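Local coordinates for N-(5'-phosphoribosyl)anthranilate isomerase (Pyrococcus furiosus, PDB 4AAJ), which catalyses the isomerisation of N-(5-phospho-beta-D-ribosyl)anthranilate to 1-(2-carboxyphenylamino)-1-deoxy-D-ribulose 5-phosphate, the third step from chorismate to tryptophan, at residues L139-D153 / S167-A179. Sequence-based numbering, arbitrary orientation.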
loop_
_atom_site.group_PDB
_atom_site.type_symbol
_atom_site.label_atom_id
_atom_site.label_comp_id
_atom_site.label_asym_id
_atom_site.label_seq_id
_atom_site.Cartn_x
_atom_site.Cartn_y
_atom_site.Cartn_z
ATOM N N LEU A 139 -12.087 -8.640 -9.699
ATOM C CA LEU A 139 -12.447 -7.437 -10.464
ATOM C C LEU A 139 -13.868 -6.927 -10.204
ATOM O O LEU A 139 -14.085 -5.717 -10.135
ATOM C CB LEU A 139 -12.197 -7.630 -11.965
ATOM C CG LEU A 139 -10.740 -7.563 -12.441
ATOM C CD1 LEU A 139 -10.607 -8.186 -13.825
ATOM C CD2 LEU A 139 -10.188 -6.141 -12.443
ATOM N N SER A 140 -14.830 -7.836 -10.053
ATOM C CA SER A 140 -16.192 -7.427 -9.686
ATOM C C SER A 140 -16.249 -6.978 -8.228
ATOM O O SER A 140 -17.034 -6.100 -7.873
ATOM C CB SER A 140 -17.210 -8.541 -9.951
ATOM O OG SER A 140 -16.833 -9.744 -9.310
ATOM N N GLU A 141 -15.405 -7.585 -7.396
ATOM C CA GLU A 141 -15.245 -7.203 -5.992
ATOM C C GLU A 141 -14.665 -5.785 -5.891
ATOM O O GLU A 141 -15.080 -4.999 -5.035
ATOM C CB GLU A 141 -14.333 -8.221 -5.304
ATOM C CG GLU A 141 -14.279 -8.174 -3.785
ATOM C CD GLU A 141 -13.298 -9.196 -3.223
ATOM O OE1 GLU A 141 -13.255 -10.339 -3.741
ATOM O OE2 GLU A 141 -12.561 -8.857 -2.270
ATOM N N ILE A 142 -13.726 -5.475 -6.787
ATOM C CA ILE A 142 -13.087 -4.158 -6.902
ATOM C C ILE A 142 -14.061 -3.073 -7.404
ATOM O O ILE A 142 -14.145 -1.992 -6.817
ATOM C CB ILE A 142 -11.814 -4.247 -7.784
ATOM C CG1 ILE A 142 -10.695 -4.986 -7.027
ATOM C CG2 ILE A 142 -11.337 -2.876 -8.249
ATOM C CD1 ILE A 142 -9.566 -5.491 -7.903
ATOM N N SER A 143 -14.808 -3.369 -8.470
ATOM C CA SER A 143 -15.763 -2.409 -9.036
ATOM C C SER A 143 -16.913 -2.052 -8.073
ATOM O O SER A 143 -17.644 -1.092 -8.311
ATOM C CB SER A 143 -16.301 -2.899 -10.393
ATOM O OG SER A 143 -17.072 -4.084 -10.255
ATOM N N ARG A 144 -17.055 -2.823 -6.997
ATOM C CA ARG A 144 -18.025 -2.557 -5.927
ATOM C C ARG A 144 -17.603 -1.375 -5.035
ATOM O O ARG A 144 -18.441 -0.598 -4.574
ATOM C CB ARG A 144 -18.219 -3.824 -5.091
ATOM C CG ARG A 144 -19.232 -3.721 -3.961
ATOM C CD ARG A 144 -19.274 -5.019 -3.170
ATOM N NE ARG A 144 -19.582 -4.798 -1.757
ATOM C CZ ARG A 144 -19.408 -5.706 -0.798
ATOM N NH1 ARG A 144 -18.923 -6.908 -1.088
ATOM N NH2 ARG A 144 -19.718 -5.410 0.457
ATOM N N TYR A 145 -16.302 -1.248 -4.796
ATOM C CA TYR A 145 -15.758 -0.099 -4.065
ATOM C C TYR A 145 -15.355 0.977 -5.067
ATOM O O TYR A 145 -15.159 0.687 -6.242
ATOM C CB TYR A 145 -14.563 -0.530 -3.210
ATOM C CG TYR A 145 -14.895 -1.609 -2.197
ATOM C CD1 TYR A 145 -14.999 -2.942 -2.580
ATOM C CD2 TYR A 145 -15.119 -1.295 -0.860
ATOM C CE1 TYR A 145 -15.313 -3.933 -1.663
ATOM C CE2 TYR A 145 -15.428 -2.280 0.065
ATOM C CZ TYR A 145 -15.525 -3.593 -0.339
ATOM O OH TYR A 145 -15.836 -4.577 0.571
ATOM N N ASN A 146 -15.266 2.221 -4.609
ATOM C CA ASN A 146 -14.877 3.331 -5.473
ATOM C C ASN A 146 -13.488 3.846 -5.082
ATOM O O ASN A 146 -13.283 5.046 -4.872
ATOM C CB ASN A 146 -15.939 4.441 -5.411
ATOM C CG ASN A 146 -15.614 5.624 -6.303
ATOM O OD1 ASN A 146 -15.242 5.457 -7.464
ATOM N ND2 ASN A 146 -15.748 6.832 -5.758
ATOM N N ALA A 147 -12.534 2.921 -4.985
ATOM C CA ALA A 147 -11.184 3.257 -4.530
ATOM C C ALA A 147 -10.386 3.934 -5.633
ATOM O O ALA A 147 -10.536 3.601 -6.809
ATOM C CB ALA A 147 -10.463 2.016 -4.018
ATOM N N ASP A 148 -9.550 4.897 -5.246
ATOM C CA ASP A 148 -8.656 5.595 -6.171
ATOM C C ASP A 148 -7.494 4.734 -6.665
ATOM O O ASP A 148 -6.936 4.991 -7.731
ATOM C CB ASP A 148 -8.110 6.860 -5.516
ATOM C CG ASP A 148 -9.208 7.844 -5.164
ATOM O OD1 ASP A 148 -9.839 8.376 -6.107
ATOM O OD2 ASP A 148 -9.473 8.057 -3.957
ATOM N N MET A 149 -7.102 3.743 -5.871
ATOM C CA MET A 149 -6.039 2.813 -6.268
ATOM C C MET A 149 -6.300 1.474 -5.614
ATOM O O MET A 149 -6.837 1.412 -4.510
ATOM C CB MET A 149 -4.653 3.355 -5.879
ATOM C CG MET A 149 -3.456 2.488 -6.303
ATOM S SD MET A 149 -3.405 2.024 -8.060
ATOM C CE MET A 149 -3.169 3.643 -8.797
ATOM N N VAL A 150 -5.938 0.405 -6.313
ATOM C CA VAL A 150 -6.082 -0.942 -5.787
ATOM C C VAL A 150 -4.713 -1.464 -5.358
ATOM O O VAL A 150 -3.730 -1.393 -6.102
ATOM C CB VAL A 150 -6.713 -1.895 -6.842
ATOM C CG1 VAL A 150 -6.483 -3.350 -6.478
ATOM C CG2 VAL A 150 -8.197 -1.628 -6.996
ATOM N N LEU A 151 -4.651 -2.008 -4.155
ATOM C CA LEU A 151 -3.456 -2.681 -3.699
ATOM C C LEU A 151 -3.800 -4.162 -3.621
ATOM O O LEU A 151 -4.853 -4.514 -3.091
ATOM C CB LEU A 151 -3.014 -2.145 -2.331
ATOM C CG LEU A 151 -1.888 -2.878 -1.591
ATOM C CD1 LEU A 151 -0.539 -2.723 -2.266
ATOM C CD2 LEU A 151 -1.812 -2.378 -0.146
ATOM N N LEU A 152 -2.953 -5.006 -4.201
ATOM C CA LEU A 152 -3.157 -6.460 -4.162
ATOM C C LEU A 152 -2.131 -7.088 -3.238
ATOM O O LEU A 152 -0.930 -6.942 -3.460
ATOM C CB LEU A 152 -3.049 -7.073 -5.566
ATOM C CG LEU A 152 -4.038 -6.622 -6.649
ATOM C CD1 LEU A 152 -3.790 -7.429 -7.926
ATOM C CD2 LEU A 152 -5.480 -6.746 -6.196
ATOM N N ASP A 153 -2.615 -7.771 -2.199
ATOM C CA ASP A 153 -1.753 -8.448 -1.220
ATOM C C ASP A 153 -1.532 -9.889 -1.614
ATOM O O ASP A 153 -2.491 -10.655 -1.681
ATOM C CB ASP A 153 -2.399 -8.475 0.168
ATOM C CG ASP A 153 -2.649 -7.109 0.733
ATOM O OD1 ASP A 153 -1.777 -6.227 0.596
ATOM O OD2 ASP A 153 -3.726 -6.928 1.341
ATOM N N SER A 167 -2.796 -11.954 -10.100
ATOM C CA SER A 167 -2.294 -10.573 -10.075
ATOM C C SER A 167 -2.018 -10.018 -11.477
ATOM O O SER A 167 -2.436 -8.905 -11.792
ATOM C CB SER A 167 -1.068 -10.447 -9.164
ATOM O OG SER A 167 -1.460 -10.585 -7.807
ATOM N N SER A 168 -1.337 -10.811 -12.304
ATOM C CA SER A 168 -1.066 -10.493 -13.714
ATOM C C SER A 168 -2.293 -10.029 -14.487
ATOM O O SER A 168 -2.232 -9.047 -15.231
ATOM C CB SER A 168 -0.468 -11.714 -14.429
ATOM O OG SER A 168 0.939 -11.768 -14.261
ATOM N N LEU A 169 -3.399 -10.741 -14.297
ATOM C CA LEU A 169 -4.628 -10.517 -15.055
ATOM C C LEU A 169 -5.489 -9.380 -14.509
ATOM O O LEU A 169 -6.183 -8.694 -15.270
ATOM C CB LEU A 169 -5.435 -11.808 -15.121
ATOM C CG LEU A 169 -4.726 -12.993 -15.789
ATOM C CD1 LEU A 169 -5.437 -14.283 -15.429
ATOM C CD2 LEU A 169 -4.621 -12.822 -17.302
ATOM N N VAL A 170 -5.445 -9.176 -13.192
ATOM C CA VAL A 170 -6.091 -8.005 -12.604
ATOM C C VAL A 170 -5.330 -6.757 -13.058
ATOM O O VAL A 170 -5.945 -5.772 -13.462
ATOM C CB VAL A 170 -6.177 -8.068 -11.056
ATOM C CG1 VAL A 170 -6.917 -6.853 -10.509
ATOM C CG2 VAL A 170 -6.882 -9.336 -10.597
ATOM N N ALA A 171 -4.004 -6.828 -13.019
ATOM C CA ALA A 171 -3.142 -5.694 -13.384
ATOM C C ALA A 171 -3.332 -5.257 -14.845
ATOM O O ALA A 171 -3.187 -4.079 -15.171
ATOM C CB ALA A 171 -1.686 -6.009 -13.091
ATOM N N ARG A 172 -3.667 -6.218 -15.706
ATOM C CA ARG A 172 -3.959 -5.938 -17.115
ATOM C C ARG A 172 -5.243 -5.136 -17.308
ATOM O O ARG A 172 -5.335 -4.313 -18.226
ATOM C CB ARG A 172 -4.003 -7.233 -17.928
ATOM C CG ARG A 172 -2.628 -7.769 -18.301
ATOM C CD ARG A 172 -2.745 -8.983 -19.208
ATOM N NE ARG A 172 -3.215 -8.621 -20.547
ATOM C CZ ARG A 172 -3.837 -9.450 -21.380
ATOM N NH1 ARG A 172 -4.080 -10.707 -21.022
ATOM N NH2 ARG A 172 -4.224 -9.019 -22.575
ATOM N N LYS A 173 -6.221 -5.360 -16.435
ATOM C CA LYS A 173 -7.515 -4.687 -16.518
ATOM C C LYS A 173 -7.535 -3.326 -15.821
ATOM O O LYS A 173 -8.183 -2.395 -16.299
ATOM C CB LYS A 173 -8.628 -5.579 -15.955
ATOM C CG LYS A 173 -9.044 -6.734 -16.859
ATOM C CD LYS A 173 -10.294 -6.396 -17.659
ATOM C CE LYS A 173 -10.716 -7.560 -18.544
ATOM N NZ LYS A 173 -11.837 -7.185 -19.456
ATOM N N ILE A 174 -6.845 -3.214 -14.683
ATOM C CA ILE A 174 -6.911 -1.996 -13.862
ATOM C C ILE A 174 -5.534 -1.636 -13.278
ATOM O O ILE A 174 -4.700 -2.519 -13.104
ATOM C CB ILE A 174 -7.951 -2.128 -12.721
ATOM C CG1 ILE A 174 -7.605 -3.300 -11.808
ATOM C CG2 ILE A 174 -9.361 -2.302 -13.277
ATOM C CD1 ILE A 174 -8.268 -3.238 -10.458
ATOM N N PRO A 175 -5.290 -0.339 -12.977
ATOM C CA PRO A 175 -4.026 -0.017 -12.310
ATOM C C PRO A 175 -4.006 -0.666 -10.935
ATOM O O PRO A 175 -4.975 -0.554 -10.208
ATOM C CB PRO A 175 -4.091 1.509 -12.135
ATOM C CG PRO A 175 -5.124 1.969 -13.114
ATOM C CD PRO A 175 -6.134 0.860 -13.136
ATOM N N VAL A 176 -2.931 -1.376 -10.620
ATOM C CA VAL A 176 -2.760 -1.959 -9.283
ATOM C C VAL A 176 -1.358 -1.743 -8.739
ATOM O O VAL A 176 -0.387 -1.641 -9.493
ATOM C CB VAL A 176 -3.063 -3.483 -9.221
ATOM C CG1 VAL A 176 -4.465 -3.804 -9.717
ATOM C CG2 VAL A 176 -2.030 -4.282 -9.987
ATOM N N ILE A 177 -1.260 -1.698 -7.412
ATOM C CA ILE A 177 0.018 -1.785 -6.720
ATOM C C ILE A 177 0.058 -3.185 -6.143
ATOM O O ILE A 177 -0.919 -3.622 -5.553
ATOM C CB ILE A 177 0.092 -0.750 -5.557
ATOM C CG1 ILE A 177 -0.231 0.660 -6.060
ATOM C CG2 ILE A 177 1.428 -0.810 -4.837
ATOM C CD1 ILE A 177 0.721 1.203 -7.093
ATOM N N VAL A 178 1.154 -3.904 -6.351
ATOM C CA VAL A 178 1.241 -5.274 -5.853
ATOM C C VAL A 178 2.173 -5.323 -4.625
ATOM O O VAL A 178 3.167 -4.612 -4.565
ATOM C CB VAL A 178 1.636 -6.242 -6.993
ATOM C CG1 VAL A 178 3.076 -6.002 -7.448
ATOM C CG2 VAL A 178 1.401 -7.697 -6.596
ATOM N N ALA A 179 1.814 -6.115 -3.623
ATOM C CA ALA A 179 2.627 -6.211 -2.410
ATOM C C ALA A 179 2.616 -7.626 -1.865
ATOM O O ALA A 179 1.690 -8.395 -2.134
ATOM C CB ALA A 179 2.125 -5.246 -1.349
#
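L139 packs both methyls against the C-terminal end of helix 165-173 and the residue after it. CD1 lies 3.7 Å from CG of K173, whose aliphatic stem crosses the leucine at about a right angle. CD2 rests against V170 CG1 and against CG1 and CG2 of I174. One turn on, I142 meets I174 tip to tip, with 3.6 Å between their CD1 atoms. I174 carries CG1 between its backbone N and carbonyl carbon (chi1 59°), and from there CD1 touches both I142 and CG2 of V150. An alanine in place of L139 would probably leave a gap beside V170 and I174 and uncover the K173 stem.

L152 CD1 lies 4.0 Å from V170 CB of helix 165-173, and close to S167 OG and V176 CG1. V150 and V176 run alongside one another, CG1 against CG1. The face inside the barrel carries L151, I177, D153 and A179. There L151 CD1 packs on I177 CG2 and A179 CB. At the strand start, M149 lays CG across I177 CG1; bends at chi2 and chi3 then bring SD near P175 O and CE to the proline CB.

Strands 149-153 and 176-179 are parallel neighbours in the TIM barrel, and helix 165-173 forms the beta-alpha-beta crossover between them. I177 N donates to V150 O (2.8 Å), L152 N to I177 O and A179 N to L152 O. The first two are nearly straight, the last more bent (153°). M149, L151 and D153 bond to strand 117-123 on the other edge.

A sulfate, probably from the crystallisation solution, lies about 5 Å from the A179 side chain and may mark a phosphate pocket, as in related barrels. The polar part of the contact is the backbone ladder; side chains add almost purely apolar packing among strands and helices alike.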